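Local coordinates for protein EscN (Escherichia coli O127:H6, PDB 2OBL) that belongs to the ATP synthase alpha/beta family with a P-loop fold and is a component of the type III secretion system, represented here by its C-terminal domain, at residues Asp312-Phe324 with Tyr335-Ala347. The protein carries 1 engineered substitution. Residues are numbered along the deposited sequence; the frame is centred on the assembly and turned at random.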
loop_
_atom_site.group_PDB
_atom_site.type_symbol
_atom_site.label_atom_id
_atom_site.label_comp_id
_atom_site.label_asym_id
_atom_site.label_seq_id
_atom_site.Cartn_x
_atom_site.Cartn_y
_atom_site.Cartn_z
ATOM N N ASP A 312 -30.485 -5.423 13.623
ATOM C CA ASP A 312 -31.120 -4.186 14.077
ATOM C C ASP A 312 -30.092 -3.098 14.373
ATOM O O ASP A 312 -30.292 -1.932 14.029
ATOM C CB ASP A 312 -31.980 -4.451 15.320
ATOM C CG ASP A 312 -33.081 -5.468 15.064
ATOM O OD1 ASP A 312 -33.517 -5.595 13.901
ATOM O OD2 ASP A 312 -33.509 -6.140 16.027
ATOM N N LYS A 313 -28.995 -3.491 15.010
ATOM C CA LYS A 313 -27.917 -2.565 15.341
ATOM C C LYS A 313 -27.245 -2.025 14.079
ATOM O O LYS A 313 -26.863 -0.857 14.018
ATOM C CB LYS A 313 -26.885 -3.261 16.217
ATOM C CG LYS A 313 -25.915 -2.310 16.888
ATOM C CD LYS A 313 -25.021 -3.047 17.860
ATOM C CE LYS A 313 -24.188 -2.076 18.664
ATOM N NZ LYS A 313 -23.292 -2.792 19.604
ATOM N N ALA A 314 -27.114 -2.888 13.076
ATOM C CA ALA A 314 -26.475 -2.532 11.812
ATOM C C ALA A 314 -27.180 -1.375 11.112
ATOM O O ALA A 314 -26.530 -0.489 10.552
ATOM C CB ALA A 314 -26.414 -3.742 10.897
ATOM N N ILE A 315 -28.510 -1.387 11.142
ATOM C CA ILE A 315 -29.290 -0.327 10.518
ATOM C C ILE A 315 -29.188 0.941 11.349
ATOM O O ILE A 315 -29.001 2.039 10.821
ATOM C CB ILE A 315 -30.781 -0.714 10.391
ATOM C CG1 ILE A 315 -30.931 -2.156 9.894
ATOM C CG2 ILE A 315 -31.510 0.269 9.478
ATOM C CD1 ILE A 315 -30.539 -2.363 8.439
ATOM N N LYS A 316 -29.319 0.773 12.659
ATOM C CA LYS A 316 -29.241 1.874 13.598
ATOM C C LYS A 316 -27.893 2.582 13.506
ATOM O O LYS A 316 -27.815 3.803 13.655
ATOM C CB LYS A 316 -29.460 1.347 15.017
ATOM C CG LYS A 316 -29.546 2.412 16.091
ATOM C CD LYS A 316 -29.467 1.776 17.464
ATOM C CE LYS A 316 -30.311 0.513 17.535
ATOM N NZ LYS A 316 -30.039 -0.261 18.779
ATOM N N ASN A 317 -26.837 1.813 13.253
ATOM C CA ASN A 317 -25.476 2.356 13.256
ATOM C C ASN A 317 -24.913 2.656 11.862
ATOM O O ASN A 317 -23.776 3.116 11.735
ATOM C CB ASN A 317 -24.526 1.437 14.035
ATOM C CG ASN A 317 -24.736 1.516 15.541
ATOM O OD1 ASN A 317 -23.972 0.942 16.317
ATOM N ND2 ASN A 317 -25.771 2.232 15.959
ATOM N N ARG A 318 -25.724 2.420 10.833
ATOM C CA ARG A 318 -25.307 2.594 9.437
ATOM C C ARG A 318 -24.618 3.932 9.151
ATOM O O ARG A 318 -23.463 3.960 8.718
ATOM C CB ARG A 318 -26.499 2.398 8.495
ATOM C CG ARG A 318 -26.276 2.892 7.070
ATOM C CD ARG A 318 -25.360 1.978 6.272
ATOM N NE ARG A 318 -25.504 2.207 4.833
ATOM C CZ ARG A 318 -24.874 1.510 3.894
ATOM N NH1 ARG A 318 -24.045 0.532 4.235
ATOM N NH2 ARG A 318 -25.074 1.791 2.613
ATOM N N LYS A 319 -25.318 5.035 9.402
ATOM C CA LYS A 319 -24.761 6.364 9.125
ATOM C C LYS A 319 -23.456 6.635 9.871
ATOM O O LYS A 319 -22.542 7.255 9.326
ATOM C CB LYS A 319 -25.779 7.468 9.426
ATOM C CG LYS A 319 -25.299 8.862 9.034
ATOM C CD LYS A 319 -26.270 9.942 9.495
ATOM C CE LYS A 319 -25.600 11.311 9.490
ATOM N NZ LYS A 319 -26.376 12.331 10.257
ATOM N N LEU A 320 -23.374 6.186 11.120
ATOM C CA LEU A 320 -22.150 6.346 11.896
ATOM C C LEU A 320 -21.019 5.550 11.258
ATOM O O LEU A 320 -19.929 6.072 11.016
ATOM C CB LEU A 320 -22.359 5.882 13.335
ATOM C CG LEU A 320 -23.124 6.855 14.229
ATOM C CD1 LEU A 320 -23.217 6.291 15.629
ATOM C CD2 LEU A 320 -22.446 8.215 14.225
ATOM N N ILE A 321 -21.301 4.281 10.986
ATOM C CA ILE A 321 -20.326 3.372 10.392
ATOM C C ILE A 321 -19.852 3.867 9.021
ATOM O O ILE A 321 -18.655 3.892 8.743
ATOM C CB ILE A 321 -20.895 1.937 10.290
ATOM C CG1 ILE A 321 -21.074 1.342 11.694
ATOM C CG2 ILE A 321 -19.981 1.056 9.450
ATOM C CD1 ILE A 321 -21.918 0.085 11.728
ATOM N N GLN A 322 -20.793 4.280 8.179
ATOM C CA GLN A 322 -20.449 4.755 6.844
ATOM C C GLN A 322 -19.644 6.059 6.872
ATOM O O GLN A 322 -18.685 6.206 6.119
ATOM C CB GLN A 322 -21.703 4.889 5.965
ATOM C CG GLN A 322 -22.378 3.557 5.661
ATOM C CD GLN A 322 -21.451 2.582 4.953
ATOM O OE1 GLN A 322 -21.294 1.430 5.366
ATOM N NE2 GLN A 322 -20.822 3.046 3.888
ATOM N N ASN A 323 -20.020 6.993 7.744
ATOM C CA ASN A 323 -19.244 8.227 7.916
ATOM C C ASN A 323 -17.837 7.974 8.447
ATOM O O ASN A 323 -16.921 8.784 8.240
ATOM C CB ASN A 323 -19.956 9.196 8.863
ATOM C CG ASN A 323 -21.142 9.873 8.225
ATOM O OD1 ASN A 323 -21.403 9.713 7.031
ATOM N ND2 ASN A 323 -21.872 10.643 9.019
ATOM N N PHE A 324 -17.681 6.856 9.149
ATOM C CA PHE A 324 -16.390 6.464 9.700
ATOM C C PHE A 324 -15.476 5.896 8.599
ATOM O O PHE A 324 -14.335 6.343 8.424
ATOM C CB PHE A 324 -16.588 5.437 10.822
ATOM C CG PHE A 324 -15.296 4.896 11.398
ATOM C CD1 PHE A 324 -14.553 5.643 12.302
ATOM C CD2 PHE A 324 -14.833 3.638 11.037
ATOM C CE1 PHE A 324 -13.372 5.148 12.835
ATOM C CE2 PHE A 324 -13.635 3.139 11.562
ATOM C CZ PHE A 324 -12.915 3.896 12.465
ATOM N N TYR A 335 -4.822 9.245 15.035
ATOM C CA TYR A 335 -5.024 7.872 15.461
ATOM C C TYR A 335 -5.865 7.850 16.729
ATOM O O TYR A 335 -6.761 7.021 16.876
ATOM C CB TYR A 335 -3.681 7.169 15.662
ATOM C CG TYR A 335 -3.774 5.670 15.888
ATOM C CD1 TYR A 335 -4.450 4.842 14.991
ATOM C CD2 TYR A 335 -3.165 5.081 16.987
ATOM C CE1 TYR A 335 -4.535 3.467 15.203
ATOM C CE2 TYR A 335 -3.237 3.707 17.205
ATOM C CZ TYR A 335 -3.921 2.907 16.304
ATOM O OH TYR A 335 -3.985 1.545 16.518
ATOM N N GLU A 336 -5.587 8.778 17.638
ATOM C CA GLU A 336 -6.439 8.928 18.815
ATOM C C GLU A 336 -7.897 9.116 18.397
ATOM O O GLU A 336 -8.781 8.400 18.864
ATOM C CB GLU A 336 -5.972 10.096 19.677
ATOM C CG GLU A 336 -6.947 10.458 20.793
ATOM C CD GLU A 336 -6.476 11.626 21.628
ATOM O OE1 GLU A 336 -6.938 12.768 21.381
ATOM O OE2 GLU A 336 -5.640 11.408 22.532
ATOM N N LYS A 337 -8.144 10.058 17.495
ATOM C CA LYS A 337 -9.505 10.343 17.056
ATOM C C LYS A 337 -10.162 9.150 16.374
ATOM O O LYS A 337 -11.355 8.902 16.559
ATOM C CB LYS A 337 -9.540 11.547 16.118
ATOM C CG LYS A 337 -10.930 11.833 15.562
ATOM C CD LYS A 337 -11.111 13.304 15.210
ATOM C CE LYS A 337 -10.413 13.650 13.905
ATOM N NZ LYS A 337 -10.511 15.112 13.633
ATOM N N THR A 338 -9.384 8.435 15.561
ATOM C CA THR A 338 -9.892 7.264 14.850
ATOM C C THR A 338 -10.408 6.209 15.816
ATOM O O THR A 338 -11.505 5.673 15.642
ATOM C CB THR A 338 -8.805 6.656 13.942
ATOM O OG1 THR A 338 -8.562 7.555 12.859
ATOM C CG2 THR A 338 -9.249 5.300 13.368
ATOM N N ILE A 339 -9.618 5.919 16.842
ATOM C CA ILE A 339 -10.029 4.936 17.828
ATOM C C ILE A 339 -11.264 5.418 18.609
ATOM O O ILE A 339 -12.203 4.655 18.823
ATOM C CB ILE A 339 -8.859 4.541 18.763
ATOM C CG1 ILE A 339 -7.694 3.997 17.922
ATOM C CG2 ILE A 339 -9.320 3.507 19.798
ATOM C CD1 ILE A 339 -6.437 3.646 18.718
ATOM N N GLU A 340 -11.284 6.684 19.012
ATOM C CA GLU A 340 -12.454 7.198 19.726
ATOM C C GLU A 340 -13.709 7.089 18.853
ATOM O O GLU A 340 -14.795 6.748 19.331
ATOM C CB GLU A 340 -12.221 8.641 20.194
ATOM C CG GLU A 340 -11.169 8.747 21.300
ATOM C CD GLU A 340 -11.024 10.150 21.868
ATOM O OE1 GLU A 340 -11.710 11.074 21.378
ATOM O OE2 GLU A 340 -10.227 10.326 22.813
ATOM N N SER A 341 -13.550 7.376 17.564
ATOM C CA SER A 341 -14.668 7.332 16.629
ATOM C C SER A 341 -15.171 5.906 16.402
ATOM O O SER A 341 -16.372 5.679 16.271
ATOM C CB SER A 341 -14.281 7.986 15.294
ATOM O OG SER A 341 -14.064 9.381 15.483
ATOM N N LEU A 342 -14.248 4.951 16.347
ATOM C CA LEU A 342 -14.603 3.538 16.202
ATOM C C LEU A 342 -15.509 3.055 17.338
ATOM O O LEU A 342 -16.529 2.400 17.106
ATOM C CB LEU A 342 -13.343 2.675 16.152
ATOM C CG LEU A 342 -13.543 1.158 16.158
ATOM C CD1 LEU A 342 -14.325 0.700 14.923
ATOM C CD2 LEU A 342 -12.195 0.467 16.208
ATOM N N PHE A 343 -15.130 3.371 18.568
ATOM C CA PHE A 343 -15.938 2.968 19.715
ATOM C C PHE A 343 -17.354 3.538 19.624
ATOM O O PHE A 343 -18.330 2.859 19.950
ATOM C CB PHE A 343 -15.261 3.365 21.021
ATOM C CG PHE A 343 -14.171 2.423 21.436
ATOM C CD1 PHE A 343 -14.356 1.555 22.492
ATOM C CD2 PHE A 343 -12.964 2.402 20.766
ATOM C CE1 PHE A 343 -13.340 0.689 22.878
ATOM C CE2 PHE A 343 -11.956 1.534 21.146
ATOM C CZ PHE A 343 -12.148 0.685 22.197
ATOM N N LYS A 344 -17.453 4.776 19.154
ATOM C CA LYS A 344 -18.742 5.429 18.958
ATOM C C LYS A 344 -19.646 4.720 17.934
ATOM O O LYS A 344 -20.859 4.641 18.128
ATOM C CB LYS A 344 -18.553 6.902 18.572
ATOM C CG LYS A 344 -17.991 7.794 19.690
ATOM C CD LYS A 344 -18.697 7.578 21.019
ATOM C CE LYS A 344 -18.174 8.543 22.090
ATOM N NZ LYS A 344 -16.685 8.578 22.049
ATOM N N VAL A 345 -19.067 4.194 16.858
ATOM C CA VAL A 345 -19.875 3.555 15.806
ATOM C C VAL A 345 -20.394 2.158 16.179
ATOM O O VAL A 345 -21.335 1.660 15.565
ATOM C CB VAL A 345 -19.161 3.509 14.417
ATOM C CG1 VAL A 345 -18.651 4.884 14.014
ATOM C CG2 VAL A 345 -18.031 2.485 14.411
ATOM N N VAL A 346 -19.792 1.527 17.181
ATOM C CA VAL A 346 -20.272 0.218 17.617
ATOM C C VAL A 346 -21.062 0.278 18.926
ATOM O O VAL A 346 -21.507 -0.749 19.442
ATOM C CB VAL A 346 -19.126 -0.813 17.718
ATOM C CG1 VAL A 346 -18.383 -0.888 16.399
ATOM C CG2 VAL A 346 -18.177 -0.468 18.864
ATOM N N ALA A 347 -21.231 1.483 19.458
ATOM C CA ALA A 347 -21.989 1.669 20.693
ATOM C C ALA A 347 -23.479 1.447 20.442
ATOM O O ALA A 347 -23.983 1.709 19.345
ATOM C CB ALA A 347 -21.745 3.050 21.261
ATOM O OXT ALA A 347 -24.211 0.996 21.325
#
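Phe324 drops its ring as a knob into a hole on helix 335-345 formed by Thr338, Ser341, Leu342 and Val345, illustrating how such packing seats an aromatic between two nearly antiparallel helices. With CG anti to the backbone N (chi1 176°), the ring extends toward the other helix. Its rim leads: CD1 lies 3.8 Å from Ser341 CB, and CE1 comes within 3.4 Å of Thr338 O, both close to the ring plane. CZ rests against Leu342 CB, while Val345 CG1 lies 3.8 Å from Phe324 CB. That same CG1 meets Leu320 CB, and Ile321 CG1 reaches Val345 CB at 4.0 Å, so the valine touches three side chains from about one turn of helix 318-324. Ser341 OG bonds to Lys337 O (3.0 Å), above the carbonyl plane and on the face opposite Ser341 N, so the hydroxyl is satisfied within its own helix while CB faces the ring edge.

At the polar edge, the extended chain of Lys313 carries NZ to Val346 O, a 2.7 Å hydrogen bond to the carbonyl of the residue before the C-terminus; Glu283 takes the same ammonium in a salt bridge. The axes of the short segments 318-324 and 335-345 come within 9.4 Å, with a crossing angle of -157°. Helix 275-290 receives Ile321 and Val346, and helix 60-65 touches Thr338 and Leu342, so this C-terminal helical hairpin packs against both.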